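Local coordinates for hypothetical protein (Staphylococcus aureus subsp. aureus Mu50, PDB 4PEO), which is a cysteine protease that removes the N-terminal nine residues of ribosomal protein bL27, a cleavage essential for growth, at residues 6-9 / 13-16; 15-20 / 84-89; 56-61 / 65-70. All coordinates share one frame; numbering follows the deposited sequence.

In the fold
The three contacts sample one mixed sheet and a helix lying on it. Contact 1 (6-9 / 13-16) ties together two central strands near the turn that links them, and is partly buried. Contact 2 (15-20 / 84-89) continues along strand 14-20 but turns to the covered face of the sheet; it is the buried core of the set and purely apolar. Contact 3 (56-61 / 65-70) is the hairpin at the sheet's margin, more exposed and richer in polar bonds. Contacts 1 and 2 share T15 and D16, and L87 packs on I6 and V14. D16 also joins contacts 1 and 3, through H68 and R70 on the neighbouring strand.

Contact 1 (6-9 / 13-16); sequences ITVN and KVTD
T7 faces T15 and D16 at once, the mark of a classic beta bulge between antiparallel strands 2-8 and 14-20. Backbone bonds define it. T7 N gives a nearly straight bond to D16 O (2.9 Å), while T7 O receives T15 N at 2.8 Å and, more weakly, D16 N at 3.4 Å. Toward the turn, N9 N binds K13 O (2.9 Å).

Side-chain polar bonds reinforce this frame. N9 CG sits between its own backbone N and carbonyl carbon (chi1 67°), which turns OD1 back to K13 N, 2.9 Å away; that N-H comes from above the amide plane, 42° out of it. Asparagine thus supplies a side-chain acceptor where the strand pairing is ending. T15 OG1 donates to D16 OD1 (2.7 Å), meeting the carboxylate on its anti side. A water meets T7 OG1 and, weakly, D16 O.

Apolar touches are fewer. V8 and V14 share the opposite face of the sheet from T7 and D16, their CG2 methyls 4.3 Å apart, and V14 continues onto L83 and L87 of helix 77-96. T15 CG2 meets N9 ND2 at 3.5 Å, crossing at a slant.

D16 also bonds H68 and forms a salt bridge with R70. Threonine donor and arginine charge together would probably favour an ionised carboxylate, and its several partners probably limit its rotation at the bulge.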
loop_
_atom_site.group_PDB
_atom_site.type_symbol
_atom_site.label_atom_id
_atom_site.label_comp_id
_atom_site.label_asym_id
_atom_site.label_seq_id
_atom_site.Cartn_x
_atom_site.Cartn_y
_atom_site.Cartn_z
ATOM N N ILE B 6 7.449 -7.129 12.766
ATOM C CA ILE B 6 6.397 -7.897 12.089
ATOM C C ILE B 6 6.248 -9.281 12.711
ATOM O O ILE B 6 7.231 -10.019 12.800
ATOM C CB ILE B 6 6.721 -7.956 10.567
ATOM C CG1 ILE B 6 6.922 -6.535 9.979
ATOM C CG2 ILE B 6 5.653 -8.729 9.809
ATOM C CD1 ILE B 6 8.014 -6.384 8.964
ATOM N N THR B 7 5.016 -9.635 13.129
ATOM C CA THR B 7 4.756 -10.919 13.760
ATOM C C THR B 7 3.836 -11.712 12.879
ATOM O O THR B 7 2.717 -11.277 12.589
ATOM C CB THR B 7 4.193 -10.742 15.180
ATOM O OG1 THR B 7 5.069 -9.875 15.928
ATOM C CG2 THR B 7 3.980 -12.077 15.896
ATOM N N VAL B 8 4.328 -12.877 12.464
ATOM C CA VAL B 8 3.620 -13.835 11.605
ATOM C C VAL B 8 3.433 -15.081 12.454
ATOM O O VAL B 8 4.411 -15.587 13.023
ATOM C CB VAL B 8 4.391 -14.104 10.285
ATOM C CG1 VAL B 8 3.670 -15.142 9.422
ATOM C CG2 VAL B 8 4.587 -12.810 9.496
ATOM N N ASN B 9 2.180 -15.547 12.606
ATOM C CA ASN B 9 1.932 -16.701 13.456
ATOM C C ASN B 9 2.284 -18.019 12.744
ATOM O O ASN B 9 2.696 -18.007 11.575
ATOM C CB ASN B 9 0.494 -16.705 14.027
ATOM C CG ASN B 9 -0.618 -16.896 13.020
ATOM O OD1 ASN B 9 -0.405 -17.298 11.876
ATOM N ND2 ASN B 9 -1.847 -16.645 13.437
ATOM N N LYS B 13 -0.177 -16.163 9.232
ATOM C CA LYS B 13 -0.980 -14.942 9.238
ATOM C C LYS B 13 -0.238 -13.809 9.931
ATOM O O LYS B 13 0.395 -14.035 10.954
ATOM C CB LYS B 13 -2.341 -15.182 9.919
ATOM C CG LYS B 13 -3.145 -16.370 9.348
ATOM C CD LYS B 13 -3.341 -16.300 7.821
ATOM C CE LYS B 13 -3.997 -17.549 7.279
ATOM N NZ LYS B 13 -5.468 -17.479 7.420
ATOM N N VAL B 14 -0.336 -12.593 9.380
ATOM C CA VAL B 14 0.296 -11.407 9.983
ATOM C C VAL B 14 -0.616 -11.015 11.155
ATOM O O VAL B 14 -1.768 -10.630 10.932
ATOM C CB VAL B 14 0.449 -10.242 8.964
ATOM C CG1 VAL B 14 0.992 -8.983 9.655
ATOM C CG2 VAL B 14 1.354 -10.636 7.789
ATOM N N THR B 15 -0.113 -11.134 12.388
ATOM C CA THR B 15 -0.912 -10.816 13.585
ATOM C C THR B 15 -0.619 -9.436 14.118
ATOM O O THR B 15 -1.489 -8.839 14.750
ATOM C CB THR B 15 -0.728 -11.880 14.680
ATOM O OG1 THR B 15 0.631 -11.859 15.143
ATOM C CG2 THR B 15 -1.111 -13.302 14.190
ATOM N N ASP B 16 0.630 -8.971 13.967
ATOM C CA ASP B 16 1.009 -7.677 14.515
ATOM C C ASP B 16 2.022 -6.998 13.647
ATOM O O ASP B 16 2.925 -7.646 13.112
ATOM C CB ASP B 16 1.668 -7.881 15.904
ATOM C CG ASP B 16 0.781 -8.529 16.939
ATOM O OD1 ASP B 16 0.651 -9.768 16.913
ATOM O OD2 ASP B 16 0.250 -7.800 17.808
HETATM O O HOH W 1 4.990 -7.179 15.664
#

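Contact 2 (15-20 / 84-89); sequences TDVIMD and QTMLVS
V17 and M86 reach toward each other tip to tip, strand 14-20 meeting helix 77-96 through just three side chains. The close part is the S-methyl of M86, whose CE lies 3.8 Å from V17 CG1 and 4.0 Å from V17 CG2, so that it meets both branches of the valine. Its chain leaves the helix extended through chi1 and chi2 and bends only at the sulfur (chi3 71°), which sets CE against the strand. A long, flexible, apolar side chain suits this place, because it spans the gap between the two layers, while a beta-branched valine offers a compact pair of methyls from a strand. The surroundings complete the core: M86 also packs on V40 and S44 of helix 36-51, and V17 on V4 of the neighbouring strand.

Packing is looser on the flank of L87, where CD2 comes no nearer than 4.4 Å to V17 CG2; that leucine also packs on I6 of strand 2-8. M19 also points toward the helix, but its CE stays 6.9 Å from M86 CE, and it packs instead on L41, I2 and V4. On the strand's other face D16, I18 and D20 are partly exposed. The helix's far side is covered differently, since Q84, T85, V88 and S89 pack against L51, I82, N46 and A39 of the second subunit.

Such an arrangement is characteristic of a two-layer alpha/beta fold, with aliphatic residues of a central strand filling the interface beneath the helices and residues on the far side of the helix packing against the second subunit.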
loop_
_atom_site.group_PDB
_atom_site.type_symbol
_atom_site.label_atom_id
_atom_site.label_comp_id
_atom_site.label_asym_id
_atom_site.label_seq_id
_atom_site.Cartn_x
_atom_site.Cartn_y
_atom_site.Cartn_z
ATOM N N THR B 15 -0.113 -11.134 12.388
ATOM C CA THR B 15 -0.912 -10.816 13.585
ATOM C C THR B 15 -0.619 -9.436 14.118
ATOM O O THR B 15 -1.489 -8.839 14.750
ATOM C CB THR B 15 -0.728 -11.880 14.680
ATOM O OG1 THR B 15 0.631 -11.859 15.143
ATOM C CG2 THR B 15 -1.111 -13.302 14.190
ATOM N N ASP B 16 0.630 -8.971 13.967
ATOM C CA ASP B 16 1.009 -7.677 14.515
ATOM C C ASP B 16 2.022 -6.998 13.647
ATOM O O ASP B 16 2.925 -7.646 13.112
ATOM C CB ASP B 16 1.668 -7.881 15.904
ATOM C CG ASP B 16 0.781 -8.529 16.939
ATOM O OD1 ASP B 16 0.651 -9.768 16.913
ATOM O OD2 ASP B 16 0.250 -7.800 17.808
ATOM N N VAL B 17 1.939 -5.680 13.577
ATOM C CA VAL B 17 2.942 -4.865 12.911
ATOM C C VAL B 17 3.090 -3.667 13.835
ATOM O O VAL B 17 2.072 -3.053 14.178
ATOM C CB VAL B 17 2.522 -4.430 11.479
ATOM C CG1 VAL B 17 3.530 -3.439 10.892
ATOM C CG2 VAL B 17 2.387 -5.639 10.547
ATOM N N ILE B 18 4.324 -3.338 14.254
ATOM C CA ILE B 18 4.535 -2.155 15.096
ATOM C C ILE B 18 5.558 -1.269 14.422
ATOM O O ILE B 18 6.689 -1.711 14.217
ATOM C CB ILE B 18 4.972 -2.497 16.543
ATOM C CG1 ILE B 18 4.011 -3.543 17.165
ATOM C CG2 ILE B 18 5.068 -1.210 17.381
ATOM C CD1 ILE B 18 4.355 -4.015 18.588
ATOM N N MET B 19 5.181 -0.013 14.119
ATOM C CA MET B 19 6.118 0.947 13.531
ATOM C C MET B 19 6.484 1.984 14.579
ATOM O O MET B 19 5.603 2.530 15.259
ATOM C CB MET B 19 5.514 1.646 12.290
ATOM C CG MET B 19 6.452 2.687 11.650
ATOM S SD MET B 19 5.838 3.415 10.057
ATOM C CE MET B 19 6.105 2.114 9.047
ATOM N N ASP B 20 7.782 2.288 14.687
ATOM C CA ASP B 20 8.239 3.319 15.608
ATOM C C ASP B 20 9.366 4.121 14.973
ATOM O O ASP B 20 10.096 3.584 14.137
ATOM C CB ASP B 20 8.625 2.735 16.979
ATOM C CG ASP B 20 8.894 3.811 18.024
ATOM O OD1 ASP B 20 8.028 4.711 18.196
ATOM O OD2 ASP B 20 9.982 3.788 18.629
ATOM N N GLN B 84 0.121 -8.090 3.649
ATOM C CA GLN B 84 1.223 -8.581 2.875
ATOM C C GLN B 84 1.680 -7.564 1.850
ATOM O O GLN B 84 2.828 -7.426 1.639
ATOM C CB GLN B 84 0.852 -9.862 2.204
ATOM C CG GLN B 84 0.469 -10.921 3.198
ATOM C CD GLN B 84 1.212 -12.172 2.965
ATOM O OE1 GLN B 84 1.285 -12.668 1.829
ATOM N NE2 GLN B 84 1.795 -12.701 4.024
ATOM N N THR B 85 0.739 -6.844 1.263
ATOM C CA THR B 85 1.033 -5.765 0.304
ATOM C C THR B 85 1.825 -4.660 1.012
ATOM O O THR B 85 2.810 -4.159 0.457
ATOM C CB THR B 85 -0.274 -5.227 -0.316
ATOM O OG1 THR B 85 -0.844 -6.262 -1.132
ATOM C CG2 THR B 85 -0.047 -3.950 -1.177
ATOM N N MET B 86 1.361 -4.262 2.208
ATOM C CA MET B 86 2.035 -3.254 3.036
ATOM C C MET B 86 3.475 -3.709 3.297
ATOM O O MET B 86 4.383 -2.899 3.168
ATOM C CB MET B 86 1.283 -3.134 4.372
ATOM C CG MET B 86 1.668 -1.875 5.177
ATOM S SD MET B 86 0.963 -1.963 6.897
ATOM C CE MET B 86 1.930 -3.133 7.446
ATOM N N LEU B 87 3.683 -4.993 3.630
ATOM C CA LEU B 87 5.029 -5.527 3.909
ATOM C C LEU B 87 5.920 -5.527 2.680
ATOM O O LEU B 87 7.068 -5.083 2.762
ATOM C CB LEU B 87 4.964 -6.915 4.570
ATOM C CG LEU B 87 4.239 -6.965 5.937
ATOM C CD1 LEU B 87 4.196 -8.385 6.472
ATOM C CD2 LEU B 87 4.831 -5.951 6.929
ATOM N N VAL B 88 5.378 -5.933 1.507
ATOM C CA VAL B 88 6.140 -5.872 0.253
ATOM C C VAL B 88 6.530 -4.410 -0.043
ATOM O O VAL B 88 7.680 -4.142 -0.443
ATOM C CB VAL B 88 5.354 -6.532 -0.917
ATOM C CG1 VAL B 88 6.017 -6.245 -2.272
ATOM C CG2 VAL B 88 5.225 -8.037 -0.697
ATOM N N SER B 89 5.586 -3.461 0.189
ATOM C CA SER B 89 5.851 -2.040 -0.047
ATOM C C SER B 89 6.947 -1.501 0.884
ATOM O O SER B 89 7.825 -0.752 0.426
ATOM C CB SER B 89 4.576 -1.223 0.094
ATOM O OG SER B 89 4.788 0.070 -0.438
#

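Contact 3 (56-61 / 65-70); sequences PDINYD and GHFHIR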
loop_
_atom_site.group_PDB
_atom_site.type_symbol
_atom_site.label_atom_id
_atom_site.label_comp_id
_atom_site.label_asym_id
_atom_site.label_seq_id
_atom_site.Cartn_x
_atom_site.Cartn_y
_atom_site.Cartn_z
ATOM N N PRO B 56 -8.966 -3.931 12.713
ATOM C CA PRO B 56 -7.808 -4.232 13.568
ATOM C C PRO B 56 -7.807 -3.430 14.853
ATOM O O PRO B 56 -8.400 -2.342 14.915
ATOM C CB PRO B 56 -6.600 -3.846 12.706
ATOM C CG PRO B 56 -7.120 -3.704 11.304
ATOM C CD PRO B 56 -8.554 -3.269 11.457
ATOM N N ASP B 57 -7.117 -3.955 15.864
ATOM C CA ASP B 57 -6.964 -3.295 17.157
ATOM C C ASP B 57 -5.727 -2.405 17.010
ATOM O O ASP B 57 -4.617 -2.919 16.826
ATOM C CB ASP B 57 -6.788 -4.362 18.252
ATOM C CG ASP B 57 -6.833 -3.900 19.694
ATOM O OD1 ASP B 57 -6.924 -2.674 19.928
ATOM O OD2 ASP B 57 -6.778 -4.765 20.590
ATOM N N ILE B 58 -5.935 -1.071 17.013
ATOM C CA ILE B 58 -4.870 -0.095 16.787
ATOM C C ILE B 58 -4.520 0.590 18.093
ATOM O O ILE B 58 -5.410 1.109 18.782
ATOM C CB ILE B 58 -5.273 0.942 15.689
ATOM C CG1 ILE B 58 -5.713 0.312 14.321
ATOM C CG2 ILE B 58 -4.244 2.082 15.516
ATOM C CD1 ILE B 58 -4.686 -0.454 13.536
ATOM N N ASN B 59 -3.225 0.614 18.425
ATOM C CA ASN B 59 -2.740 1.316 19.614
ATOM C C ASN B 59 -1.502 2.115 19.234
ATOM O O ASN B 59 -0.798 1.747 18.292
ATOM C CB ASN B 59 -2.431 0.355 20.752
ATOM C CG ASN B 59 -3.664 -0.118 21.471
ATOM O OD1 ASN B 59 -4.219 0.578 22.324
ATOM N ND2 ASN B 59 -4.138 -1.296 21.114
ATOM N N TYR B 60 -1.271 3.235 19.938
ATOM C CA TYR B 60 -0.105 4.093 19.732
ATOM C C TYR B 60 0.084 4.924 20.991
ATOM O O TYR B 60 -0.880 5.122 21.746
ATOM C CB TYR B 60 -0.234 4.996 18.486
ATOM C CG TYR B 60 -1.580 5.674 18.345
ATOM C CD1 TYR B 60 -1.859 6.862 19.015
ATOM C CD2 TYR B 60 -2.578 5.127 17.544
ATOM C CE1 TYR B 60 -3.104 7.479 18.907
ATOM C CE2 TYR B 60 -3.830 5.730 17.433
ATOM C CZ TYR B 60 -4.082 6.917 18.100
ATOM O OH TYR B 60 -5.307 7.527 17.972
ATOM N N ASP B 61 1.302 5.420 21.219
ATOM C CA ASP B 61 1.535 6.249 22.407
ATOM C C ASP B 61 0.966 7.651 22.195
ATOM O O ASP B 61 0.485 7.950 21.100
ATOM C CB ASP B 61 3.023 6.243 22.830
ATOM C CG ASP B 61 4.021 6.856 21.868
ATOM O OD1 ASP B 61 3.706 7.911 21.267
ATOM O OD2 ASP B 61 5.136 6.306 21.742
ATOM N N GLY B 65 3.787 7.558 18.493
ATOM C CA GLY B 65 4.817 6.525 18.352
ATOM C C GLY B 65 4.307 5.135 18.666
ATOM O O GLY B 65 3.161 4.975 19.096
ATOM N N HIS B 66 5.152 4.103 18.441
ATOM C CA HIS B 66 4.799 2.699 18.700
ATOM C C HIS B 66 3.413 2.341 18.138
ATOM O O HIS B 66 2.542 1.847 18.859
ATOM C CB HIS B 66 4.924 2.373 20.212
ATOM C CG HIS B 66 6.282 2.671 20.778
ATOM N ND1 HIS B 66 6.564 3.884 21.379
ATOM C CD2 HIS B 66 7.404 1.917 20.777
ATOM C CE1 HIS B 66 7.830 3.817 21.765
ATOM N NE2 HIS B 66 8.386 2.665 21.407
ATOM N N PHE B 67 3.207 2.649 16.853
ATOM C CA PHE B 67 1.940 2.413 16.163
ATOM C C PHE B 67 1.777 0.931 15.900
ATOM O O PHE B 67 2.489 0.351 15.088
ATOM C CB PHE B 67 1.852 3.249 14.886
ATOM C CG PHE B 67 0.479 3.259 14.262
ATOM C CD1 PHE B 67 0.074 2.229 13.419
ATOM C CD2 PHE B 67 -0.411 4.295 14.515
ATOM C CE1 PHE B 67 -1.201 2.228 12.850
ATOM C CE2 PHE B 67 -1.681 4.299 13.933
ATOM C CZ PHE B 67 -2.053 3.284 13.075
ATOM N N HIS B 68 0.867 0.324 16.652
ATOM C CA HIS B 68 0.648 -1.108 16.669
ATOM C C HIS B 68 -0.674 -1.487 16.059
ATOM O O HIS B 68 -1.728 -1.066 16.537
ATOM C CB HIS B 68 0.733 -1.605 18.134
ATOM C CG HIS B 68 0.431 -3.059 18.318
ATOM N ND1 HIS B 68 -0.113 -3.534 19.501
ATOM C CD2 HIS B 68 0.609 -4.101 17.470
ATOM C CE1 HIS B 68 -0.254 -4.839 19.330
ATOM N NE2 HIS B 68 0.201 -5.229 18.134
ATOM N N ILE B 69 -0.600 -2.277 14.985
ATOM C CA ILE B 69 -1.740 -2.874 14.304
ATOM C C ILE B 69 -1.808 -4.314 14.798
ATOM O O ILE B 69 -0.870 -5.084 14.569
ATOM C CB ILE B 69 -1.598 -2.867 12.759
ATOM C CG1 ILE B 69 -1.290 -1.463 12.195
ATOM C CG2 ILE B 69 -2.830 -3.528 12.110
ATOM C CD1 ILE B 69 -0.644 -1.515 10.761
ATOM N N ARG B 70 -2.905 -4.688 15.442
ATOM C CA ARG B 70 -3.095 -6.066 15.854
ATOM C C ARG B 70 -4.277 -6.630 15.068
ATOM O O ARG B 70 -5.383 -6.081 15.149
ATOM C CB ARG B 70 -3.318 -6.165 17.376
ATOM C CG ARG B 70 -3.918 -7.490 17.837
ATOM C CD ARG B 70 -2.948 -8.653 17.788
ATOM N NE ARG B 70 -3.558 -9.873 18.333
ATOM C CZ ARG B 70 -2.913 -11.021 18.522
ATOM N NH1 ARG B 70 -1.616 -11.118 18.243
ATOM N NH2 ARG B 70 -3.551 -12.072 19.016
#
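I58 and F67 make the apolar centre, the CG2 methyl of I58 lying 3.5 Å from F67 CZ and approaching the ring obliquely. The other branch of I58 runs alongside I69, with I58 CD1 lying 3.8 Å from I69 CG1. P56 CB meets I69 CG2 at the end of the row. In F67, CG anti to the backbone N (chi1 -169°) carries the ring out alongside that of Y60, the planes 2° apart but slid so far that they barely overlap. F67 also makes an edge-to-face pair with F42 and packs on L41 of helix 36-51.

Outward from this layer the backbone pairs antiparallel. D57 and R70 exchange two hydrogen bonds, as do N59 and H68, where H68 N reaches N59 O at 2.7 Å nearly along the C=O axis. H68 and R70 lie on the opposite face from I58 and I69 and send their polar ends to D16.

The polar edge is built on D61. Its N binds G65 O (2.9 Å), while OD1 takes G65 N from above the carboxylate plane. OD2 accepts H66 ND1 at 2.8 Å, in the plane of the imidazole. Glycine suits the crowded spot at 65, with no side chain to meet OD2.

This is a beta hairpin at the margin of the sheet, its F67 about 4 Å side chain to side chain from H22, the assigned proton donor of the protease.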